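Local coordinates for uncharacterized conserved protein YjbQ/UPF0047 family, ortholog yugU B.subtilis (Clostridium acetobutylicum, PDB 1VMH) that is of unknown function but belongs to the conserved UPF0047 (YjbQ) family and adopts the YjbQ-like fold, at residues 112-116 against 117-121. Sequence-based numbering, arbitrary orientation.
Sequences IIENG and KLKLG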
ATOM      1  N   ILE A 112       8.320 -10.653  -5.570  1.00 12.89           N
ATOM      2  CA  ILE A 112       9.470 -11.496  -5.381  1.00 14.22           C
ATOM      3  C   ILE A 112       9.851 -12.099  -6.714  1.00 13.12           C
ATOM      4  O   ILE A 112       8.973 -12.496  -7.524  1.00 12.83           O
ATOM      5  CB  ILE A 112       9.154 -12.595  -4.387  1.00 13.76           C
ATOM      6  CG1 ILE A 112       8.913 -11.988  -2.993  1.00 15.27           C
ATOM      7  CG2 ILE A 112      10.298 -13.616  -4.300  1.00 15.30           C
ATOM      8  CD1 ILE A 112       8.068 -12.903  -2.028  1.00 15.68           C
ATOM      9  N   ILE A 113      11.154 -12.166  -6.956  1.00 13.84           N
ATOM     10  CA  ILE A 113      11.716 -12.884  -8.081  1.00 13.53           C
ATOM     11  C   ILE A 113      12.360 -14.152  -7.532  1.00 14.60           C
ATOM     12  O   ILE A 113      13.203 -14.076  -6.625  1.00 14.76           O
ATOM     13  CB  ILE A 113      12.768 -12.043  -8.827  1.00 14.75           C
ATOM     14  CG1 ILE A 113      12.156 -10.745  -9.358  1.00 13.36           C
ATOM     15  CG2 ILE A 113      13.377 -12.838  -9.965  1.00 14.12           C
ATOM     16  CD1 ILE A 113      13.210  -9.704  -9.726  1.00 13.88           C
ATOM     17  N   GLU A 114      11.923 -15.293  -8.040  1.00 13.22           N
ATOM     18  CA  GLU A 114      12.437 -16.594  -7.597  1.00 14.90           C
ATOM     19  C   GLU A 114      12.657 -17.451  -8.830  1.00 15.39           C
ATOM     20  O   GLU A 114      11.750 -17.555  -9.666  1.00 13.41           O
ATOM     21  CB  GLU A 114      11.400 -17.252  -6.687  1.00 14.81           C
ATOM     22  CG  GLU A 114      11.852 -18.582  -6.081  1.00 17.63           C
ATOM     23  CD  GLU A 114      10.738 -19.206  -5.269  1.00 19.48           C
ATOM     24  OE1 GLU A 114       9.678 -19.562  -5.840  1.00 23.71           O
ATOM     25  OE2 GLU A 114      10.910 -19.321  -4.041  1.00 24.62           O
ATOM     26  N   ASN A 115      13.829 -18.063  -8.951  1.00 17.85           N
ATOM     27  CA  ASN A 115      14.138 -18.845 -10.133  1.00 16.88           C
ATOM     28  C   ASN A 115      13.973 -18.075 -11.428  1.00 16.02           C
ATOM     29  O   ASN A 115      13.543 -18.627 -12.445  1.00 17.28           O
ATOM     30  CB  ASN A 115      13.323 -20.134 -10.168  1.00 15.15           C
ATOM     31  CG  ASN A 115      13.616 -21.022  -8.993  1.00 24.59           C
ATOM     32  OD1 ASN A 115      14.780 -21.213  -8.629  1.00 33.71           O
ATOM     33  ND2 ASN A 115      12.576 -21.545  -8.368  1.00 26.44           N
ATOM     34  N   GLY A 116      14.307 -16.787 -11.368  1.00 15.06           N
ATOM     35  CA  GLY A 116      14.251 -15.922 -12.530  1.00 14.82           C
ATOM     36  C   GLY A 116      12.849 -15.576 -13.009  1.00 16.27           C
ATOM     37  O   GLY A 116      12.716 -15.067 -14.120  1.00 17.08           O
ATOM     38  N   LYS A 117      11.831 -15.839 -12.173  1.00 15.72           N
ATOM     39  CA  LYS A 117      10.427 -15.618 -12.493  1.00 15.21           C
ATOM     40  C   LYS A 117       9.750 -14.788 -11.405  1.00 14.58           C
ATOM     41  O   LYS A 117      10.054 -14.921 -10.217  1.00 14.21           O
ATOM     42  CB  LYS A 117       9.675 -16.956 -12.618  1.00 18.39           C
ATOM     43  CG  LYS A 117      10.147 -17.843 -13.782  1.00 23.24           C
ATOM     44  CD  LYS A 117       9.611 -19.272 -13.644  1.00 27.37           C
ATOM     45  CE  LYS A 117      10.626 -20.189 -12.938  1.00 31.55           C
ATOM     46  NZ  LYS A 117      10.039 -21.487 -12.427  1.00 29.67           N
ATOM     47  N   LEU A 118       8.812 -13.952 -11.810  1.00 14.65           N
ATOM     48  CA  LEU A 118       7.976 -13.225 -10.831  1.00 13.79           C
ATOM     49  C   LEU A 118       7.122 -14.220 -10.082  1.00 14.77           C
ATOM     50  O   LEU A 118       6.391 -15.004 -10.687  1.00 14.92           O
ATOM     51  CB  LEU A 118       7.070 -12.226 -11.545  1.00 13.91           C
ATOM     52  CG  LEU A 118       7.791 -11.081 -12.254  1.00 14.26           C
ATOM     53  CD1 LEU A 118       6.809 -10.367 -13.198  1.00 15.01           C
ATOM     54  CD2 LEU A 118       8.360 -10.115 -11.205  1.00 17.47           C
ATOM     55  N   LYS A 119       7.213 -14.189  -8.754  1.00 15.30           N
ATOM     56  CA  LYS A 119       6.493 -15.139  -7.917  1.00 14.29           C
ATOM     57  C   LYS A 119       5.086 -14.635  -7.635  1.00 14.58           C
ATOM     58  O   LYS A 119       4.777 -14.071  -6.571  1.00 16.03           O
ATOM     59  CB  LYS A 119       7.214 -15.358  -6.614  1.00 14.71           C
ATOM     60  CG  LYS A 119       6.893 -16.707  -5.960  1.00 16.36           C
ATOM     61  CD  LYS A 119       7.659 -16.824  -4.635  1.00 16.92           C
ATOM     62  CE  LYS A 119       7.182 -18.014  -3.807  1.00 19.43           C
ATOM     63  NZ  LYS A 119       7.248 -19.268  -4.601  1.00 18.33           N
ATOM     64  N   LEU A 120       4.215 -14.837  -8.597  1.00 14.22           N
ATOM     65  CA  LEU A 120       2.836 -14.363  -8.546  1.00 14.85           C
ATOM     66  C   LEU A 120       1.904 -15.553  -8.385  1.00 15.54           C
ATOM     67  O   LEU A 120       2.218 -16.666  -8.840  1.00 16.32           O
ATOM     68  CB  LEU A 120       2.469 -13.598  -9.836  1.00 13.39           C
ATOM     69  CG  LEU A 120       3.203 -12.256  -9.987  1.00 14.89           C
ATOM     70  CD1 LEU A 120       3.253 -11.773 -11.408  1.00 16.07           C
ATOM     71  CD2 LEU A 120       2.542 -11.203  -9.101  1.00 16.79           C
ATOM     72  N   GLY A 121       0.748 -15.290  -7.781  1.00 13.61           N
ATOM     73  CA  GLY A 121      -0.263 -16.314  -7.613  1.00 14.41           C
ATOM     74  C   GLY A 121      -1.096 -16.538  -8.864  1.00 15.42           C
ATOM     75  O   GLY A 121      -0.844 -15.957  -9.911  1.00 16.07           O
TER
HETATM   76  O   HOH W   1       5.920 -12.160  -4.910  1.00 15.16           O
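Lys119 reaches back across a tight beta hairpin to set its ammonium on the carboxylate of Glu114. Lys119 CB rests 4.0 Å from Ile112 CB, the two side chains lying next to each other and pointing the same way. With CG anti to the backbone N (chi1 -156°), the chain heads for the glutamate: Lys119 CG lies 4.0 Å from Glu114 OE1, Lys119 CD and CE each 3.6 Å from that oxygen, and a bend at chi4 lets Lys119 NZ close a 2.7 Å salt bridge to Glu114 OE1. The ammonium arrives on the syn side of the carboxylate, 30° out of its plane. Backbone hydrogen bonds set the register. Lys119 N gives a nearly straight one of 2.7 Å to Ile112 O, while Glu114 N to Lys117 O and Lys117 N to Glu114 O close a type I' turn, whose Asn115 and Gly116 both have positive phi. Alongside, a water accepts from Ile112 N and donates to Lys119 O. On the other face, Leu118 and Ile113 pack against Val40 of helix 33-43. Within its own chain, strand 117-118 is outermost in the five-stranded antiparallel sheet, next to 108-114; Ile112, Glu114 and Lys119 pack on Val16 of a second subunit, whose Phe140 makes a cation-pi contact with Lys119.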